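Local atomic coordinates of UDP-4-amino-4,6-dideoxy-N-acetyl-beta-L-altrosamine transaminase (PDB entry 2FNU), a protein that transfers an amino group from glutamate to a UDP-linked 4-keto sugar, the second step in making the flagellar sugar pseudaminic acid of Helicobacter pylori. Residues A256-F270 with L355-F369. Residues are numbered along the deposited sequence; the frame is centred on the assembly and turned at random.
Sequences AALTYDRIFKDNPYF and LESVQNIAHSVLKTF
Tyr260 lies over Val358 where two helices of the smaller, C-terminal domain of this fold-type I PLP-dependent aminotransferase pack side by side. The helical portions 256-264 and 355-369 run in roughly the same direction: their axes cross at -37° and approach to 9.3 Å. Followed outward from CB, the Tyr260 side chain has CG anti to the carbonyl carbon and beside the backbone N (chi1 -80°), which brings CD1 to 3.7 Å from Ala362 CB. Val358 CG1 stands over the ring centre, 3.6 Å from the centroid and 4° off the normal, a nearly axial CH-pi contact. Farther out, CE1 and then OH meet Ile361 CG2 at the ring edge; OH also hydrogen-bonds to Pro348 O, which satisfies the phenol within the domain. One turn on, Ile263 is a knob in a hole formed by Gln359, Ala362, His363 and Leu366, with its CG2 over the imidazole face of His363. Past the helix end a type II beta turn runs from Phe264 to Asn267. Asn267 OD1 accepts from Tyr269 N, an Asx turn, and from Phe270 N, which extends it to an Asx motif, while Asn267 ND2 donates to Phe264 O at 2.8 Å. Just beyond, Tyr269 and Phe270 form an aromatic cluster with Phe369. Tyr269 is sandwiched between Pro268 CG on one face and Phe369 CB on the other, the latter carbon 3.5 Å from Tyr269 CG.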
# COMPACT_ATOMS: atom_id res chain seq x y z
N ALA B 256 4.27 -3.44 32.37
CA ALA B 256 5.09 -4.62 32.06
C ALA B 256 6.56 -4.24 32.15
O ALA B 256 7.36 -4.97 32.74
CB ALA B 256 4.76 -5.13 30.67
N ALA B 257 6.92 -3.10 31.56
CA ALA B 257 8.31 -2.64 31.61
C ALA B 257 8.80 -2.44 33.04
O ALA B 257 9.93 -2.80 33.38
CB ALA B 257 8.46 -1.34 30.82
N LEU B 258 7.94 -1.87 33.88
CA LEU B 258 8.32 -1.65 35.27
C LEU B 258 8.54 -2.96 36.01
O LEU B 258 9.41 -3.05 36.90
CB LEU B 258 7.28 -0.79 36.00
CG LEU B 258 7.25 0.67 35.54
CD1 LEU B 258 5.98 1.34 36.09
CD2 LEU B 258 8.52 1.46 35.92
N THR B 259 7.74 -3.98 35.67
CA THR B 259 7.92 -5.31 36.28
C THR B 259 9.26 -5.91 35.87
O THR B 259 10.01 -6.40 36.72
CB THR B 259 6.75 -6.23 35.91
OG1 THR B 259 5.57 -5.69 36.50
CG2 THR B 259 6.97 -7.65 36.44
N TYR B 260 9.59 -5.87 34.58
CA TYR B 260 10.92 -6.28 34.19
C TYR B 260 12.00 -5.50 34.96
O TYR B 260 12.98 -6.09 35.42
CB TYR B 260 11.13 -6.00 32.71
CG TYR B 260 10.56 -6.98 31.71
CD1 TYR B 260 10.90 -8.33 31.74
CD2 TYR B 260 9.76 -6.53 30.66
CE1 TYR B 260 10.43 -9.22 30.77
CE2 TYR B 260 9.27 -7.42 29.69
CZ TYR B 260 9.62 -8.76 29.75
OH TYR B 260 9.18 -9.64 28.78
N ASP B 261 11.84 -4.18 35.05
CA ASP B 261 12.83 -3.34 35.74
C ASP B 261 13.05 -3.85 37.17
O ASP B 261 14.20 -3.97 37.62
CB ASP B 261 12.38 -1.88 35.82
CG ASP B 261 12.43 -1.16 34.47
OD1 ASP B 261 12.90 -1.71 33.45
OD2 ASP B 261 11.97 0.00 34.47
N ARG B 262 11.95 -4.16 37.87
CA ARG B 262 12.08 -4.60 39.27
C ARG B 262 12.89 -5.89 39.34
O ARG B 262 13.80 -6.02 40.18
CB ARG B 262 10.72 -4.81 39.93
CG ARG B 262 9.94 -3.54 40.19
CD ARG B 262 8.77 -3.84 41.12
NE ARG B 262 7.86 -4.87 40.61
CZ ARG B 262 6.90 -4.66 39.71
NH1 ARG B 262 6.72 -3.44 39.19
NH2 ARG B 262 6.12 -5.67 39.33
N ILE B 263 12.56 -6.85 38.47
CA ILE B 263 13.20 -8.15 38.55
C ILE B 263 14.65 -8.10 38.06
O ILE B 263 15.51 -8.83 38.59
CB ILE B 263 12.36 -9.20 37.75
CG1 ILE B 263 10.99 -9.35 38.43
CG2 ILE B 263 13.08 -10.55 37.65
CD1 ILE B 263 9.93 -10.09 37.62
N PHE B 264 14.92 -7.24 37.08
CA PHE B 264 16.26 -7.09 36.51
C PHE B 264 17.17 -6.13 37.26
O PHE B 264 18.35 -6.01 36.90
CB PHE B 264 16.15 -6.61 35.05
CG PHE B 264 15.51 -7.61 34.12
CD1 PHE B 264 15.55 -8.97 34.39
CD2 PHE B 264 14.90 -7.17 32.95
CE1 PHE B 264 14.98 -9.90 33.51
CE2 PHE B 264 14.32 -8.09 32.05
CZ PHE B 264 14.37 -9.45 32.33
N LYS B 265 16.65 -5.41 38.26
CA LYS B 265 17.46 -4.41 38.98
C LYS B 265 18.75 -5.06 39.51
O LYS B 265 18.69 -6.12 40.14
CB LYS B 265 16.65 -3.78 40.11
CG LYS B 265 17.44 -2.84 41.01
CD LYS B 265 17.37 -1.41 40.55
CE LYS B 265 17.91 -0.48 41.62
NZ LYS B 265 17.60 0.94 41.31
N ASP B 266 19.88 -4.43 39.20
CA ASP B 266 21.23 -4.88 39.64
C ASP B 266 21.64 -6.26 39.15
O ASP B 266 22.57 -6.88 39.71
CB ASP B 266 21.40 -4.79 41.16
CG ASP B 266 21.23 -3.39 41.69
OD1 ASP B 266 20.70 -3.25 42.81
OD2 ASP B 266 21.60 -2.42 40.99
N ASN B 267 20.99 -6.77 38.11
CA ASN B 267 21.41 -8.05 37.56
C ASN B 267 22.82 -7.91 36.95
O ASN B 267 23.19 -6.83 36.47
CB ASN B 267 20.39 -8.58 36.55
CG ASN B 267 20.63 -8.05 35.16
OD1 ASN B 267 21.45 -8.59 34.42
ND2 ASN B 267 19.94 -6.98 34.81
N PRO B 268 23.62 -8.98 37.00
CA PRO B 268 25.00 -8.97 36.52
C PRO B 268 25.21 -9.15 34.99
O PRO B 268 26.35 -9.07 34.52
CB PRO B 268 25.62 -10.15 37.26
CG PRO B 268 24.51 -11.11 37.41
CD PRO B 268 23.25 -10.28 37.59
N TYR B 269 24.13 -9.34 34.23
CA TYR B 269 24.25 -9.82 32.84
C TYR B 269 23.99 -8.77 31.76
O TYR B 269 24.60 -8.82 30.68
CB TYR B 269 23.29 -10.97 32.58
CG TYR B 269 23.32 -12.05 33.63
CD1 TYR B 269 24.44 -12.86 33.82
CD2 TYR B 269 22.21 -12.27 34.44
CE1 TYR B 269 24.46 -13.87 34.79
CE2 TYR B 269 22.21 -13.26 35.41
CZ TYR B 269 23.33 -14.06 35.57
OH TYR B 269 23.32 -15.05 36.53
N PHE B 270 23.07 -7.84 32.03
CA PHE B 270 22.65 -6.89 31.00
C PHE B 270 22.06 -5.65 31.63
O PHE B 270 21.69 -5.67 32.81
CB PHE B 270 21.63 -7.51 30.03
CG PHE B 270 20.45 -8.15 30.72
CD1 PHE B 270 19.40 -7.36 31.22
CD2 PHE B 270 20.39 -9.53 30.88
CE1 PHE B 270 18.32 -7.96 31.87
CE2 PHE B 270 19.32 -10.14 31.55
CZ PHE B 270 18.28 -9.35 32.04
N LEU B 355 0.86 -9.58 34.27
CA LEU B 355 1.91 -9.51 35.28
C LEU B 355 2.61 -10.85 35.50
O LEU B 355 3.84 -10.92 35.57
CB LEU B 355 1.32 -8.97 36.59
CG LEU B 355 2.20 -8.95 37.83
CD1 LEU B 355 3.40 -8.09 37.60
CD2 LEU B 355 1.40 -8.44 39.01
N GLU B 356 1.83 -11.92 35.60
CA GLU B 356 2.38 -13.24 35.84
C GLU B 356 3.29 -13.65 34.68
O GLU B 356 4.36 -14.22 34.87
CB GLU B 356 1.24 -14.25 36.00
CG GLU B 356 1.69 -15.69 36.18
CD GLU B 356 0.54 -16.62 36.48
OE1 GLU B 356 -0.31 -16.80 35.58
OE2 GLU B 356 0.49 -17.16 37.61
N SER B 357 2.87 -13.33 33.46
CA SER B 357 3.68 -13.64 32.29
C SER B 357 5.00 -12.90 32.32
O SER B 357 6.06 -13.49 32.06
CB SER B 357 2.92 -13.29 31.02
OG SER B 357 1.85 -14.20 30.85
N VAL B 358 4.96 -11.61 32.64
CA VAL B 358 6.21 -10.85 32.70
C VAL B 358 7.15 -11.40 33.79
O VAL B 358 8.36 -11.52 33.58
CB VAL B 358 5.97 -9.34 32.92
CG1 VAL B 358 7.30 -8.55 32.96
CG2 VAL B 358 5.11 -8.79 31.80
N GLN B 359 6.58 -11.73 34.95
CA GLN B 359 7.40 -12.31 36.02
C GLN B 359 8.03 -13.61 35.56
O GLN B 359 9.20 -13.86 35.83
CB GLN B 359 6.56 -12.55 37.27
CG GLN B 359 6.09 -11.23 37.88
CD GLN B 359 4.88 -11.39 38.81
OE1 GLN B 359 4.10 -12.34 38.70
NE2 GLN B 359 4.72 -10.43 39.73
N ASN B 360 7.28 -14.44 34.83
CA ASN B 360 7.83 -15.69 34.34
C ASN B 360 8.90 -15.51 33.29
O ASN B 360 9.95 -16.15 33.33
CB ASN B 360 6.74 -16.64 33.87
CG ASN B 360 6.19 -17.47 35.03
OD1 ASN B 360 6.57 -18.63 35.22
ND2 ASN B 360 5.34 -16.85 35.85
N ILE B 361 8.64 -14.62 32.34
CA ILE B 361 9.64 -14.35 31.31
C ILE B 361 10.92 -13.79 31.93
O ILE B 361 12.02 -14.21 31.60
CB ILE B 361 9.08 -13.36 30.26
CG1 ILE B 361 7.95 -14.02 29.47
CG2 ILE B 361 10.19 -12.87 29.31
CD1 ILE B 361 7.02 -13.04 28.79
N ALA B 362 10.77 -12.80 32.81
CA ALA B 362 11.92 -12.14 33.40
C ALA B 362 12.81 -13.12 34.17
O ALA B 362 14.02 -13.13 34.02
CB ALA B 362 11.46 -11.00 34.30
N HIS B 363 12.18 -13.98 34.99
CA HIS B 363 12.95 -14.96 35.72
C HIS B 363 13.63 -15.97 34.77
O HIS B 363 14.78 -16.35 35.00
CB HIS B 363 12.09 -15.59 36.83
CG HIS B 363 11.91 -14.70 38.03
ND1 HIS B 363 12.91 -14.52 38.96
CD2 HIS B 363 10.86 -13.95 38.45
CE1 HIS B 363 12.49 -13.69 39.91
NE2 HIS B 363 11.24 -13.34 39.62
N SER B 364 12.95 -16.35 33.69
CA SER B 364 13.53 -17.22 32.65
C SER B 364 14.70 -16.59 31.91
O SER B 364 15.69 -17.27 31.61
CB SER B 364 12.46 -17.65 31.66
OG SER B 364 11.48 -18.47 32.29
N VAL B 365 14.61 -15.29 31.61
CA VAL B 365 15.72 -14.56 30.98
C VAL B 365 16.94 -14.63 31.88
O VAL B 365 18.04 -14.92 31.42
CB VAL B 365 15.35 -13.08 30.68
CG1 VAL B 365 16.56 -12.24 30.27
CG2 VAL B 365 14.31 -13.03 29.58
N LEU B 366 16.75 -14.38 33.18
CA LEU B 366 17.87 -14.44 34.11
C LEU B 366 18.49 -15.84 34.14
O LEU B 366 19.72 -15.96 34.12
CB LEU B 366 17.48 -13.98 35.52
CG LEU B 366 17.13 -12.49 35.62
CD1 LEU B 366 16.55 -12.21 37.01
CD2 LEU B 366 18.33 -11.59 35.33
N LYS B 367 17.64 -16.86 34.16
CA LYS B 367 18.13 -18.25 34.20
C LYS B 367 18.93 -18.57 32.96
O LYS B 367 19.92 -19.28 33.03
CB LYS B 367 16.98 -19.25 34.36
CG LYS B 367 16.30 -19.21 35.73
CD LYS B 367 17.29 -19.42 36.87
CE LYS B 367 16.59 -19.33 38.22
NZ LYS B 367 17.55 -19.02 39.33
N THR B 368 18.49 -18.04 31.82
CA THR B 368 19.17 -18.27 30.56
C THR B 368 20.59 -17.71 30.62
O THR B 368 21.57 -18.40 30.30
CB THR B 368 18.38 -17.62 29.40
OG1 THR B 368 17.09 -18.23 29.31
CG2 THR B 368 19.13 -17.79 28.08
N PHE B 369 20.71 -16.44 31.01
CA PHE B 369 22.02 -15.82 31.11
C PHE B 369 22.92 -16.52 32.12
O PHE B 369 24.11 -16.72 31.86
CB PHE B 369 21.89 -14.33 31.43
CG PHE B 369 21.68 -13.50 30.20
CD1 PHE B 369 20.39 -13.24 29.73
CD2 PHE B 369 22.77 -13.04 29.46
CE1 PHE B 369 20.20 -12.49 28.56
CE2 PHE B 369 22.59 -12.28 28.30
CZ PHE B 369 21.30 -12.00 27.85